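Local coordinates for protein metallophosphoesterase (Sphaerobacter thermophilus, PDB 3RQZ) that probably hydrolyses phosphate esters at a two-zinc centre of the calcineurin-like metallophosphoesterase type, at residues R5-S10 with A201-F206; H13-A18 with V218-A223; D37-G42 with N64-C69; Y41-R46 with Q226-E231. All blocks are in the same frame, centred on the assembly; numbering follows the deposited sequence.

Interaction 1. Residues R5-S10 with A201-F206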
loop_
_atom_site.group_PDB
_atom_site.type_symbol
_atom_site.label_atom_id
_atom_site.label_comp_id
_atom_site.label_asym_id
_atom_site.label_seq_id
_atom_site.Cartn_x
_atom_site.Cartn_y
_atom_site.Cartn_z
ATOM N N ARG A 5 -13.863 -6.665 11.277
ATOM C CA ARG A 5 -13.796 -6.011 9.973
ATOM C C ARG A 5 -12.505 -5.192 9.896
ATOM O O ARG A 5 -12.315 -4.286 10.690
ATOM C CB ARG A 5 -15.029 -5.135 9.813
ATOM C CG ARG A 5 -15.405 -4.820 8.382
ATOM C CD ARG A 5 -16.825 -4.226 8.288
ATOM N NE ARG A 5 -16.974 -3.594 6.978
ATOM C CZ ARG A 5 -16.656 -2.327 6.703
ATOM N NH1 ARG A 5 -16.788 -1.860 5.470
ATOM N NH2 ARG A 5 -16.215 -1.517 7.650
ATOM N N ILE A 6 -11.630 -5.513 8.942
ATOM C CA ILE A 6 -10.255 -4.994 8.907
ATOM C C ILE A 6 -9.979 -4.214 7.641
ATOM O O ILE A 6 -10.198 -4.724 6.545
ATOM C CB ILE A 6 -9.208 -6.133 8.995
ATOM C CG1 ILE A 6 -9.404 -6.912 10.292
ATOM C CG2 ILE A 6 -7.764 -5.564 8.870
ATOM C CD1 ILE A 6 -8.621 -8.174 10.367
ATOM N N LEU A 7 -9.521 -2.973 7.800
ATOM C CA LEU A 7 -9.142 -2.148 6.663
ATOM C C LEU A 7 -7.696 -2.453 6.267
ATOM O O LEU A 7 -6.805 -2.337 7.070
ATOM C CB LEU A 7 -9.358 -0.652 6.991
ATOM C CG LEU A 7 -8.771 0.367 5.999
ATOM C CD1 LEU A 7 -9.417 0.260 4.604
ATOM C CD2 LEU A 7 -8.920 1.792 6.503
ATOM N N ILE A 8 -7.480 -2.841 5.023
ATOM C CA ILE A 8 -6.136 -3.095 4.523
ATOM C C ILE A 8 -5.767 -2.035 3.501
ATOM O O ILE A 8 -6.479 -1.851 2.507
ATOM C CB ILE A 8 -6.004 -4.515 3.902
ATOM C CG1 ILE A 8 -6.442 -5.583 4.938
ATOM C CG2 ILE A 8 -4.541 -4.744 3.396
ATOM C CD1 ILE A 8 -6.308 -7.020 4.453
ATOM N N ILE A 9 -4.656 -1.336 3.748
ATOM C CA ILE A 9 -4.213 -0.258 2.868
ATOM C C ILE A 9 -2.744 -0.418 2.509
ATOM O O ILE A 9 -1.954 -1.045 3.253
ATOM C CB ILE A 9 -4.440 1.198 3.486
ATOM C CG1 ILE A 9 -3.699 1.366 4.844
ATOM C CG2 ILE A 9 -5.949 1.513 3.580
ATOM C CD1 ILE A 9 -3.807 2.766 5.470
ATOM N N SER A 10 -2.379 0.158 1.379
ATOM C CA SER A 10 -1.007 0.136 0.921
ATOM C C SER A 10 -0.736 1.366 0.077
ATOM O O SER A 10 -1.666 1.944 -0.522
ATOM C CB SER A 10 -0.744 -1.133 0.096
ATOM O OG SER A 10 0.642 -1.303 -0.153
ATOM N N ALA A 201 -8.723 6.144 -5.238
ATOM C CA ALA A 201 -8.036 5.427 -4.173
ATOM C C ALA A 201 -8.569 4.000 -4.059
ATOM O O ALA A 201 -9.758 3.712 -4.344
ATOM C CB ALA A 201 -8.210 6.157 -2.864
ATOM N N SER A 202 -7.681 3.100 -3.685
ATOM C CA SER A 202 -7.998 1.675 -3.617
ATOM C C SER A 202 -7.694 1.130 -2.229
ATOM O O SER A 202 -6.680 1.490 -1.597
ATOM C CB SER A 202 -7.189 0.910 -4.684
ATOM O OG SER A 202 -7.573 -0.455 -4.736
ATOM N N TYR A 203 -8.574 0.261 -1.737
ATOM C CA TYR A 203 -8.300 -0.432 -0.485
ATOM C C TYR A 203 -9.113 -1.714 -0.445
ATOM O O TYR A 203 -9.959 -1.926 -1.334
ATOM C CB TYR A 203 -8.654 0.454 0.722
ATOM C CG TYR A 203 -10.144 0.788 0.887
ATOM C CD1 TYR A 203 -10.700 1.891 0.230
ATOM C CD2 TYR A 203 -10.967 0.043 1.746
ATOM C CE1 TYR A 203 -12.050 2.249 0.416
ATOM C CE2 TYR A 203 -12.309 0.368 1.929
ATOM C CZ TYR A 203 -12.845 1.471 1.271
ATOM O OH TYR A 203 -14.159 1.797 1.469
ATOM N N ALA A 204 -8.845 -2.572 0.553
ATOM C CA ALA A 204 -9.686 -3.746 0.785
ATOM C C ALA A 204 -10.211 -3.804 2.208
ATOM O O ALA A 204 -9.642 -3.185 3.139
ATOM C CB ALA A 204 -8.949 -5.068 0.413
ATOM N N ILE A 205 -11.318 -4.528 2.356
ATOM C CA ILE A 205 -11.865 -4.865 3.660
ATOM C C ILE A 205 -11.826 -6.374 3.831
ATOM O O ILE A 205 -12.408 -7.131 3.021
ATOM C CB ILE A 205 -13.336 -4.402 3.798
ATOM C CG1 ILE A 205 -13.429 -2.877 3.692
ATOM C CG2 ILE A 205 -13.924 -4.894 5.119
ATOM C CD1 ILE A 205 -12.800 -2.119 4.877
ATOM N N PHE A 206 -11.176 -6.810 4.902
ATOM C CA PHE A 206 -10.978 -8.240 5.173
ATOM C C PHE A 206 -11.827 -8.578 6.386
ATOM O O PHE A 206 -11.740 -7.886 7.416
ATOM C CB PHE A 206 -9.482 -8.485 5.417
ATOM C CG PHE A 206 -9.107 -9.906 5.787
ATOM C CD1 PHE A 206 -9.781 -11.008 5.245
ATOM C CD2 PHE A 206 -8.044 -10.136 6.668
ATOM C CE1 PHE A 206 -9.429 -12.346 5.610
ATOM C CE2 PHE A 206 -7.679 -11.469 7.049
ATOM C CZ PHE A 206 -8.370 -12.572 6.496
HETATM O O HOH W 1 -4.541 0.222 -0.523
#
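I6 pairs with F206 and I8 with A204 across two antiparallel strands, each pair closing a ring of two backbone hydrogen bonds. I6 N gives to F206 O at 2.8 Å, and F206 N returns a bond to I6 O. I8 N reaches A204 O at 2.9 Å, while the answering bond from A204 N to I8 O is longer, 3.2 Å. Between them L7 and I205 form a non-hydrogen-bonded pair, where CA of I205 makes a CA-H...O contact of 3.3 Å with I6 O. On the face carrying I6, I8, A204 and F206, CD1 of I8 touches CB of F206 at 3.6 Å. On the other face the side chains of L7 and Y203 cross at about a right angle, L7 CD1 lying 3.3 Å from Y203 CD2.

R5 has CG anti to the backbone N (chi1 -157°) and an extended chain, with its CG 3.6 Å from I205 CG2; CD1 of I205 lies over one guanidinium face, toward the rim. NH2 of R5 binds the carbonyls of A26 and R28, so an alanine here would probably leave these oxygens without this donor and strip the guanidinium and CG from I205.

Farther out, Y203 OH binds D25, and L19 and L23 of helix 16-26 pack against I9 and L7. On the face of I6 and I8, the F206 ring meets W113 edge-to-face. With strand 31-34 parallel to 6-9 on its other side, this is the middle of one mixed sheet of the layered alpha/beta sandwich of calcineurin-like phosphoesterases.

Interaction 2. Residues H13-A18 with V218-A223. With ZN (zinc ion), chain D.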
loop_
_atom_site.group_PDB
_atom_site.type_symbol
_atom_site.label_atom_id
_atom_site.label_comp_id
_atom_site.label_asym_id
_atom_site.label_seq_id
_atom_site.Cartn_x
_atom_site.Cartn_y
_atom_site.Cartn_z
ATOM N N HIS A 13 1.700 6.798 0.080
ATOM C CA HIS A 13 2.556 7.716 -0.652
ATOM C C HIS A 13 2.219 9.164 -0.346
ATOM O O HIS A 13 2.035 9.979 -1.254
ATOM C CB HIS A 13 2.533 7.415 -2.171
ATOM C CG HIS A 13 3.409 6.258 -2.554
ATOM N ND1 HIS A 13 4.756 6.224 -2.262
ATOM C CD2 HIS A 13 3.126 5.084 -3.170
ATOM C CE1 HIS A 13 5.271 5.084 -2.700
ATOM N NE2 HIS A 13 4.299 4.370 -3.244
ATOM N N ALA A 14 2.106 9.472 0.948
ATOM C CA ALA A 14 2.028 10.842 1.400
ATOM C C ALA A 14 0.814 11.588 0.819
ATOM O O ALA A 14 0.788 12.814 0.767
ATOM C CB ALA A 14 3.383 11.560 1.064
ATOM N N ASN A 15 -0.197 10.833 0.395
ATOM C CA ASN A 15 -1.416 11.420 -0.151
ATOM C C ASN A 15 -2.484 11.451 0.965
ATOM O O ASN A 15 -3.302 10.540 1.106
ATOM C CB ASN A 15 -1.870 10.631 -1.394
ATOM C CG ASN A 15 -2.963 11.347 -2.207
ATOM O OD1 ASN A 15 -3.709 12.202 -1.705
ATOM N ND2 ASN A 15 -3.041 11.001 -3.479
ATOM N N LEU A 16 -2.429 12.511 1.763
ATOM C CA LEU A 16 -3.279 12.676 2.950
ATOM C C LEU A 16 -4.742 12.785 2.558
ATOM O O LEU A 16 -5.602 12.198 3.206
ATOM C CB LEU A 16 -2.859 13.927 3.763
ATOM C CG LEU A 16 -3.680 14.281 5.031
ATOM C CD1 LEU A 16 -3.674 13.149 6.035
ATOM C CD2 LEU A 16 -3.169 15.551 5.665
ATOM N N VAL A 17 -5.017 13.495 1.469
ATOM C CA VAL A 17 -6.398 13.678 1.033
ATOM C C VAL A 17 -6.986 12.284 0.679
ATOM O O VAL A 17 -8.100 11.972 1.077
ATOM C CB VAL A 17 -6.489 14.645 -0.144
ATOM C CG1 VAL A 17 -7.922 14.796 -0.655
ATOM C CG2 VAL A 17 -5.912 16.024 0.279
ATOM N N ALA A 18 -6.232 11.469 -0.059
ATOM C CA ALA A 18 -6.712 10.152 -0.444
ATOM C C ALA A 18 -6.843 9.256 0.802
ATOM O O ALA A 18 -7.809 8.523 0.928
ATOM C CB ALA A 18 -5.768 9.501 -1.488
ATOM N N VAL A 218 -12.530 4.572 -3.952
ATOM C CA VAL A 218 -13.198 5.784 -3.518
ATOM C C VAL A 218 -12.591 7.006 -4.181
ATOM O O VAL A 218 -11.362 7.180 -4.199
ATOM C CB VAL A 218 -13.260 5.918 -1.965
ATOM C CG1 VAL A 218 -11.842 5.944 -1.329
ATOM C CG2 VAL A 218 -14.150 7.130 -1.535
ATOM N N GLU A 219 -13.470 7.847 -4.719
ATOM C CA GLU A 219 -13.059 9.135 -5.278
ATOM C C GLU A 219 -12.528 9.998 -4.153
ATOM O O GLU A 219 -13.004 9.898 -3.008
ATOM C CB GLU A 219 -14.240 9.838 -5.928
ATOM C CG GLU A 219 -14.646 9.216 -7.199
ATOM C CD GLU A 219 -15.582 10.120 -8.005
ATOM O OE1 GLU A 219 -16.403 10.836 -7.393
ATOM O OE2 GLU A 219 -15.471 10.130 -9.245
ATOM N N TYR A 220 -11.536 10.832 -4.456
ATOM C CA TYR A 220 -11.037 11.778 -3.464
ATOM C C TYR A 220 -10.720 13.062 -4.206
ATOM O O TYR A 220 -10.780 13.082 -5.434
ATOM C CB TYR A 220 -9.814 11.224 -2.708
ATOM C CG TYR A 220 -8.544 11.102 -3.540
ATOM C CD1 TYR A 220 -8.284 9.962 -4.293
ATOM C CD2 TYR A 220 -7.589 12.141 -3.559
ATOM C CE1 TYR A 220 -7.095 9.840 -5.052
ATOM C CE2 TYR A 220 -6.401 12.031 -4.323
ATOM C CZ TYR A 220 -6.169 10.887 -5.059
ATOM O OH TYR A 220 -5.012 10.797 -5.792
ATOM N N ARG A 221 -10.420 14.134 -3.480
ATOM C CA ARG A 221 -10.214 15.410 -4.142
ATOM C C ARG A 221 -8.782 15.514 -4.667
ATOM O O ARG A 221 -7.911 16.099 -4.023
ATOM C CB ARG A 221 -10.590 16.575 -3.221
ATOM C CG ARG A 221 -12.103 16.698 -2.962
ATOM C CD ARG A 221 -12.463 17.997 -2.190
ATOM N NE ARG A 221 -11.878 18.028 -0.840
ATOM C CZ ARG A 221 -12.350 17.345 0.208
ATOM N NH1 ARG A 221 -13.431 16.582 0.074
ATOM N NH2 ARG A 221 -11.746 17.414 1.396
ATOM N N ILE A 222 -8.561 14.940 -5.850
ATOM C CA ILE A 222 -7.257 14.937 -6.509
ATOM C C ILE A 222 -6.710 16.354 -6.679
ATOM O O ILE A 222 -5.521 16.581 -6.466
ATOM C CB ILE A 222 -7.328 14.227 -7.898
ATOM C CG1 ILE A 222 -7.601 12.728 -7.721
ATOM C CG2 ILE A 222 -6.025 14.427 -8.694
ATOM C CD1 ILE A 222 -8.047 12.055 -9.013
ATOM N N ALA A 223 -7.591 17.300 -7.028
ATOM C CA ALA A 223 -7.225 18.712 -7.172
ATOM C C ALA A 223 -6.517 19.248 -5.930
ATOM O O ALA A 223 -5.590 20.057 -6.040
ATOM C CB ALA A 223 -8.461 19.570 -7.468
HETATM ZN ZN ZN D . 4.566 2.208 -3.708
HETATM O O HOH W 2 6.256 2.654 -5.425
#
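Y220 lays its ring against the first turn of helix 16-26, with A18 CB 3.6 Å from the ring centroid and 1° off the normal, a CH-pi contact over the centre of the face. I222 CG1 lies over the opposite face, nearer the rim, so the ring is held between the two. At its far end Y220 meets N15 tip to tip: N15 ND2 donates to Y220 OH at 3.0 Å, the amide and ring planes standing 80° apart. G192 O is a further acceptor for ND2, and T225 OG1 is bonded to OD1.

N15 is also the N-cap of helix 16-26, its OD1 accepting from A18 N at 3.1 Å with the donor 56° above the carbonyl plane. The residue follows closely on the Asp-x-His metal motif of the superfamily, whose H13 binds a zinc through NE2 at 2.2 Å beside D11, D37 and H152.

Toward solvent the packing thins. V17 CG1 meets the Y220 ring near its plane, 3.9 Å from CD2, and lies 3.6 Å from R221 O. R221, the N-cap residue of helix 222-232 and the centre of an inverse gamma turn, brings CB no nearer to V17 CG1 than 4.1 Å, and its exposed guanidinium pairs with D224.

Interaction 3. Residues D37-G42 with N64-C69. With ZN (zinc ion), chain D.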
loop_
_atom_site.group_PDB
_atom_site.type_symbol
_atom_site.label_atom_id
_atom_site.label_comp_id
_atom_site.label_asym_id
_atom_site.label_seq_id
_atom_site.Cartn_x
_atom_site.Cartn_y
_atom_site.Cartn_z
ATOM N N ASP A 37 5.098 1.929 2.121
ATOM C CA ASP A 37 5.089 3.097 1.243
ATOM C C ASP A 37 4.071 4.155 1.710
ATOM O O ASP A 37 3.225 4.624 0.946
ATOM C CB ASP A 37 4.870 2.712 -0.230
ATOM C CG ASP A 37 6.151 2.266 -0.917
ATOM O OD1 ASP A 37 7.226 2.200 -0.273
ATOM O OD2 ASP A 37 6.094 1.961 -2.110
ATOM N N ILE A 38 4.199 4.525 2.986
ATOM C CA ILE A 38 3.498 5.637 3.571
ATOM C C ILE A 38 3.955 6.986 2.971
ATOM O O ILE A 38 3.180 7.932 2.908
ATOM C CB ILE A 38 3.763 5.647 5.085
ATOM C CG1 ILE A 38 3.523 4.241 5.681
ATOM C CG2 ILE A 38 2.893 6.646 5.770
ATOM C CD1 ILE A 38 3.912 4.102 7.193
ATOM N N VAL A 39 5.226 7.074 2.566
ATOM C CA VAL A 39 5.791 8.339 2.078
ATOM C C VAL A 39 6.298 8.137 0.671
ATOM O O VAL A 39 6.292 7.007 0.156
ATOM C CB VAL A 39 6.964 8.863 2.983
ATOM C CG1 VAL A 39 6.508 9.065 4.452
ATOM C CG2 VAL A 39 8.170 7.886 2.928
ATOM N N GLY A 40 6.769 9.227 0.070
ATOM C CA GLY A 40 7.287 9.224 -1.302
ATOM C C GLY A 40 6.227 9.729 -2.255
ATOM O O GLY A 40 5.042 9.383 -2.099
ATOM N N TYR A 41 6.628 10.557 -3.221
ATOM C CA TYR A 41 5.716 11.107 -4.248
ATOM C C TYR A 41 4.763 12.207 -3.760
ATOM O O TYR A 41 4.732 13.287 -4.334
ATOM C CB TYR A 41 4.867 10.005 -4.932
ATOM C CG TYR A 41 5.627 8.891 -5.596
ATOM C CD1 TYR A 41 6.679 9.160 -6.462
ATOM C CD2 TYR A 41 5.297 7.556 -5.348
ATOM C CE1 TYR A 41 7.377 8.142 -7.078
ATOM C CE2 TYR A 41 5.988 6.514 -5.968
ATOM C CZ TYR A 41 7.026 6.823 -6.827
ATOM O OH TYR A 41 7.731 5.830 -7.452
ATOM N N GLY A 42 3.979 11.937 -2.716
ATOM C CA GLY A 42 2.927 12.873 -2.291
ATOM C C GLY A 42 3.391 14.018 -1.392
ATOM O O GLY A 42 4.520 14.015 -0.908
ATOM N N ASN A 64 9.492 0.106 0.124
ATOM C CA ASN A 64 10.801 0.521 -0.413
ATOM C C ASN A 64 11.017 2.041 -0.318
ATOM O O ASN A 64 12.147 2.522 -0.067
ATOM C CB ASN A 64 10.992 0.009 -1.863
ATOM C CG ASN A 64 9.829 0.398 -2.787
ATOM O OD1 ASN A 64 8.673 0.084 -2.510
ATOM N ND2 ASN A 64 10.148 1.045 -3.907
ATOM N N HIS A 65 9.959 2.814 -0.525
ATOM C CA HIS A 65 10.102 4.296 -0.370
ATOM C C HIS A 65 10.368 4.744 1.069
ATOM O O HIS A 65 11.191 5.646 1.290
ATOM C CB HIS A 65 8.912 5.045 -0.988
ATOM C CG HIS A 65 8.932 5.004 -2.473
ATOM N ND1 HIS A 65 9.403 6.051 -3.236
ATOM C CD2 HIS A 65 8.610 4.008 -3.338
ATOM C CE1 HIS A 65 9.346 5.716 -4.514
ATOM N NE2 HIS A 65 8.866 4.485 -4.605
ATOM N N ASP A 66 9.679 4.131 2.039
ATOM C CA ASP A 66 9.971 4.380 3.460
ATOM C C ASP A 66 11.438 4.058 3.758
ATOM O O ASP A 66 12.123 4.844 4.417
ATOM C CB ASP A 66 9.059 3.550 4.415
ATOM C CG ASP A 66 7.600 3.521 3.987
ATOM O OD1 ASP A 66 7.062 4.619 3.646
ATOM O OD2 ASP A 66 6.987 2.406 3.986
ATOM N N TRP A 67 11.912 2.894 3.290
ATOM C CA TRP A 67 13.281 2.426 3.556
ATOM C C TRP A 67 14.328 3.361 2.924
ATOM O O TRP A 67 15.365 3.655 3.517
ATOM C CB TRP A 67 13.417 0.976 3.025
ATOM C CG TRP A 67 14.758 0.292 3.234
ATOM C CD1 TRP A 67 15.604 -0.183 2.241
ATOM C CD2 TRP A 67 15.395 -0.033 4.488
ATOM N NE1 TRP A 67 16.729 -0.743 2.811
ATOM C CE2 TRP A 67 16.619 -0.686 4.180
ATOM C CE3 TRP A 67 15.051 0.163 5.834
ATOM C CZ2 TRP A 67 17.513 -1.126 5.174
ATOM C CZ3 TRP A 67 15.963 -0.270 6.837
ATOM C CH2 TRP A 67 17.164 -0.918 6.492
ATOM N N ALA A 68 14.041 3.825 1.714
ATOM C CA ALA A 68 14.904 4.815 1.030
ATOM C C ALA A 68 15.014 6.123 1.814
ATOM O O ALA A 68 16.104 6.705 1.927
ATOM C CB ALA A 68 14.354 5.117 -0.356
ATOM N N CYS A 69 13.891 6.581 2.355
ATOM C CA CYS A 69 13.805 7.924 2.922
ATOM C C CYS A 69 14.322 8.003 4.342
ATOM O O CYS A 69 14.426 9.072 4.918
ATOM C CB CYS A 69 12.393 8.484 2.778
ATOM S SG CYS A 69 11.996 8.769 1.025
HETATM ZN ZN ZN D . 4.566 2.208 -3.708
HETATM O O HOH W 2 6.256 2.654 -5.425
#
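D37 meets H65 through OD1, while its other carboxylate oxygen, OD2, serves the metal. OD1 of D37 accepts from H65 N at 2.8 Å on its syn side, 26° out of the carboxylate plane, and OD2 binds a zinc at 2.2 Å; D37 is also a ligand of the second zinc, with H150. Together with the metal bonds, the bond from the helix backbone would restrain the rotation of the carboxylate. D66, one residue on in the same helix, grips the backbone of the loop: OD2 receives a weak bond from D37 N at 2.7 Å, and OD1 takes V39 N at 3.3 Å nearly along its C-O axis. G63 N is a second donor to OD2. A leucine in place of D66 would probably leave the backbone N-H groups of D37, V39 and G63 without this acceptor and the metal-bearing loop freer to shift.

These residues belong to two signature motifs of metallophosphoesterases, D37 lying in the loop after strand 31-34 and G63 to D66 spelling Gly-Asn-His-Asp.

H65 has CG anti to the carbonyl carbon (chi1 -72°); the edge of its ring faces D37 OD1. Its ring and that of Y41 meet obliquely, planes 49° apart and centroids 4.7 Å apart, with H65 CE1 3.5 Å from Y41 CZ. A CB on G40 would strike H65 ND1. V39 CG2 packs 4.3 Å from C69 CB. On the metal side, H13 meets the H65 ring edge-to-face.

Interaction 4. Residues Y41-R46 with Q226-E231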
loop_
_atom_site.group_PDB
_atom_site.type_symbol
_atom_site.label_atom_id
_atom_site.label_comp_id
_atom_site.label_asym_id
_atom_site.label_seq_id
_atom_site.Cartn_x
_atom_site.Cartn_y
_atom_site.Cartn_z
ATOM N N TYR A 41 6.628 10.557 -3.221
ATOM C CA TYR A 41 5.716 11.107 -4.248
ATOM C C TYR A 41 4.763 12.207 -3.760
ATOM O O TYR A 41 4.732 13.287 -4.334
ATOM C CB TYR A 41 4.867 10.005 -4.932
ATOM C CG TYR A 41 5.627 8.891 -5.596
ATOM C CD1 TYR A 41 6.679 9.160 -6.462
ATOM C CD2 TYR A 41 5.297 7.556 -5.348
ATOM C CE1 TYR A 41 7.377 8.142 -7.078
ATOM C CE2 TYR A 41 5.988 6.514 -5.968
ATOM C CZ TYR A 41 7.026 6.823 -6.827
ATOM O OH TYR A 41 7.731 5.830 -7.452
ATOM N N GLY A 42 3.979 11.937 -2.716
ATOM C CA GLY A 42 2.927 12.873 -2.291
ATOM C C GLY A 42 3.391 14.018 -1.392
ATOM O O GLY A 42 4.520 14.015 -0.908
ATOM N N PRO A 43 2.511 15.016 -1.174
ATOM C CA PRO A 43 2.836 16.261 -0.467
ATOM C C PRO A 43 2.751 16.239 1.054
ATOM O O PRO A 43 3.102 17.235 1.692
ATOM C CB PRO A 43 1.771 17.240 -1.006
ATOM C CG PRO A 43 0.571 16.349 -1.189
ATOM C CD PRO A 43 1.105 14.996 -1.632
ATOM N N ARG A 44 2.291 15.135 1.643
ATOM C CA ARG A 44 2.045 15.136 3.091
ATOM C C ARG A 44 2.669 13.936 3.793
ATOM O O ARG A 44 1.959 13.175 4.464
ATOM C CB ARG A 44 0.527 15.236 3.407
ATOM C CG ARG A 44 -0.162 16.585 3.030
ATOM C CD ARG A 44 0.341 17.771 3.870
ATOM N NE ARG A 44 -0.275 19.062 3.498
ATOM C CZ ARG A 44 0.249 19.945 2.656
ATOM N NH1 ARG A 44 1.397 19.677 2.038
ATOM N NH2 ARG A 44 -0.395 21.094 2.404
ATOM N N PRO A 45 3.998 13.751 3.651
ATOM C CA PRO A 45 4.591 12.561 4.297
ATOM C C PRO A 45 4.502 12.545 5.822
ATOM O O PRO A 45 4.230 11.471 6.394
ATOM C CB PRO A 45 6.054 12.569 3.808
ATOM C CG PRO A 45 6.291 14.033 3.378
ATOM C CD PRO A 45 4.980 14.492 2.840
ATOM N N ARG A 46 4.694 13.688 6.496
ATOM C CA ARG A 46 4.643 13.674 7.964
ATOM C C ARG A 46 3.269 13.256 8.453
ATOM O O ARG A 46 3.138 12.400 9.331
ATOM C CB ARG A 46 4.991 15.043 8.546
ATOM C CG ARG A 46 6.454 15.389 8.395
ATOM C CD ARG A 46 6.816 16.639 9.240
ATOM N NE ARG A 46 6.087 17.803 8.746
ATOM C CZ ARG A 46 6.523 18.623 7.786
ATOM N NH1 ARG A 46 7.718 18.438 7.226
ATOM N NH2 ARG A 46 5.772 19.650 7.390
ATOM N N GLN A 226 -3.064 17.695 -5.675
ATOM C CA GLN A 226 -2.330 18.353 -6.748
ATOM C C GLN A 226 -1.920 19.785 -6.363
ATOM O O GLN A 226 -0.767 20.159 -6.548
ATOM C CB GLN A 226 -3.126 18.319 -8.049
ATOM C CG GLN A 226 -3.173 16.928 -8.707
ATOM C CD GLN A 226 -3.894 17.005 -10.047
ATOM O OE1 GLN A 226 -4.874 17.728 -10.167
ATOM N NE2 GLN A 226 -3.405 16.274 -11.050
ATOM N N ALA A 227 -2.838 20.547 -5.773
ATOM C CA ALA A 227 -2.533 21.897 -5.267
ATOM C C ALA A 227 -1.404 21.888 -4.223
ATOM O O ALA A 227 -0.489 22.731 -4.252
ATOM C CB ALA A 227 -3.781 22.545 -4.687
ATOM N N GLN A 228 -1.478 20.935 -3.307
ATOM C CA GLN A 228 -0.496 20.810 -2.250
ATOM C C GLN A 228 0.872 20.432 -2.830
ATOM O O GLN A 228 1.890 20.885 -2.336
ATOM C CB GLN A 228 -0.930 19.732 -1.241
ATOM C CG GLN A 228 -2.172 20.076 -0.428
ATOM C CD GLN A 228 -2.690 18.897 0.383
ATOM O OE1 GLN A 228 -2.179 17.761 0.293
ATOM N NE2 GLN A 228 -3.716 19.156 1.192
HETATM N N MSE A 229 0.886 19.566 -3.839
HETATM C CA MSE A 229 2.144 19.214 -4.521
HETATM C C MSE A 229 2.758 20.396 -5.266
HETATM O O MSE A 229 3.965 20.620 -5.180
HETATM C CB MSE A 229 1.956 18.040 -5.480
HETATM C CG MSE A 229 1.622 16.707 -4.767
HETATM SE SE MSE A 229 1.121 15.316 -6.013
HETATM C CE MSE A 229 2.892 15.016 -6.761
ATOM N N ARG A 230 1.930 21.163 -5.978
ATOM C CA ARG A 230 2.423 22.338 -6.688
ATOM C C ARG A 230 2.947 23.394 -5.719
ATOM O O ARG A 230 3.932 24.076 -6.017
ATOM C CB ARG A 230 1.341 22.921 -7.615
ATOM C CG ARG A 230 0.929 21.945 -8.741
ATOM C CD ARG A 230 0.142 22.649 -9.831
ATOM N NE ARG A 230 -0.025 21.757 -10.982
ATOM C CZ ARG A 230 -1.165 21.167 -11.334
ATOM N NH1 ARG A 230 -1.164 20.368 -12.384
ATOM N NH2 ARG A 230 -2.304 21.361 -10.657
ATOM N N GLU A 231 2.288 23.516 -4.565
ATOM C CA GLU A 231 2.734 24.427 -3.517
ATOM C C GLU A 231 4.122 24.027 -3.002
ATOM O O GLU A 231 4.954 24.896 -2.744
ATOM C CB GLU A 231 1.725 24.464 -2.358
ATOM C CG GLU A 231 2.063 25.486 -1.250
ATOM C CD GLU A 231 2.346 26.891 -1.790
ATOM O OE1 GLU A 231 1.471 27.468 -2.481
ATOM O OE2 GLU A 231 3.446 27.433 -1.517
HETATM O O HOH W 3 2.398 21.677 0.051
#
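Y41 touches helix 222-232 through its backbone: CE of M229, a selenomethionine in this crystal, lies 3.5 Å from Y41 O. The tyrosine ring itself leads away from that helix to meet the ring of H13, while L238 of helix 236-244 packs against both Y41 and M229.

P43 packs its ring on the helix between Q228 and M229. Its apolar contacts are CD, 3.6 Å from M229 CG, and CB, 3.7 Å from Q228 CB. The ring also meets a polar atom, P43 CG lying 3.4 Å from Q228 OE1, and the proline and glutamine side chains cross at about a right angle. In this way the loop following D37 is packed against the first of the two C-terminal helices of the chain.

R44, the N-cap residue of helix 45-55, comes next and is tied by its backbone N to A14. Its chain bends at chi2 (-67°), and the guanidinium stacks on the Q228 amide with the planes 14° apart and Q228 CD over its rim; NH2 of R44 lies 3.5 Å from Q228 CG. NH1 donates to P43 O at 3.0 Å, from 55° above the carbonyl plane. A water at the guanidinium edge, in its plane, accepts from R44 NH1 at 3.0 Å and donates to Q228 O at 2.6 Å, bridging the arginine to the helix backbone. V17 packs on Q228 from helix 16-26.

In the fold
Interactions 2 and 3 meet at the zinc held by both H13 and D37, and share a zinc-bound water; their backbones are joined by probable hydrogen bonds, H13 N to D37 O at 2.8 Å and A14 N to I38 O at 2.7 Å. Interaction 4 shares Y41 and G42 with interaction 3 and helix 222-232 with interaction 2, its centre about 10 Å from the latter. Interaction 1 lies in the sheet behind the site, with the side chain of I9 about 12 Å from a zinc. It joins interaction 2 where A201 O probably accepts from V218 N at 2.9 Å, but its nearest atoms stay about 5 Å from interaction 3.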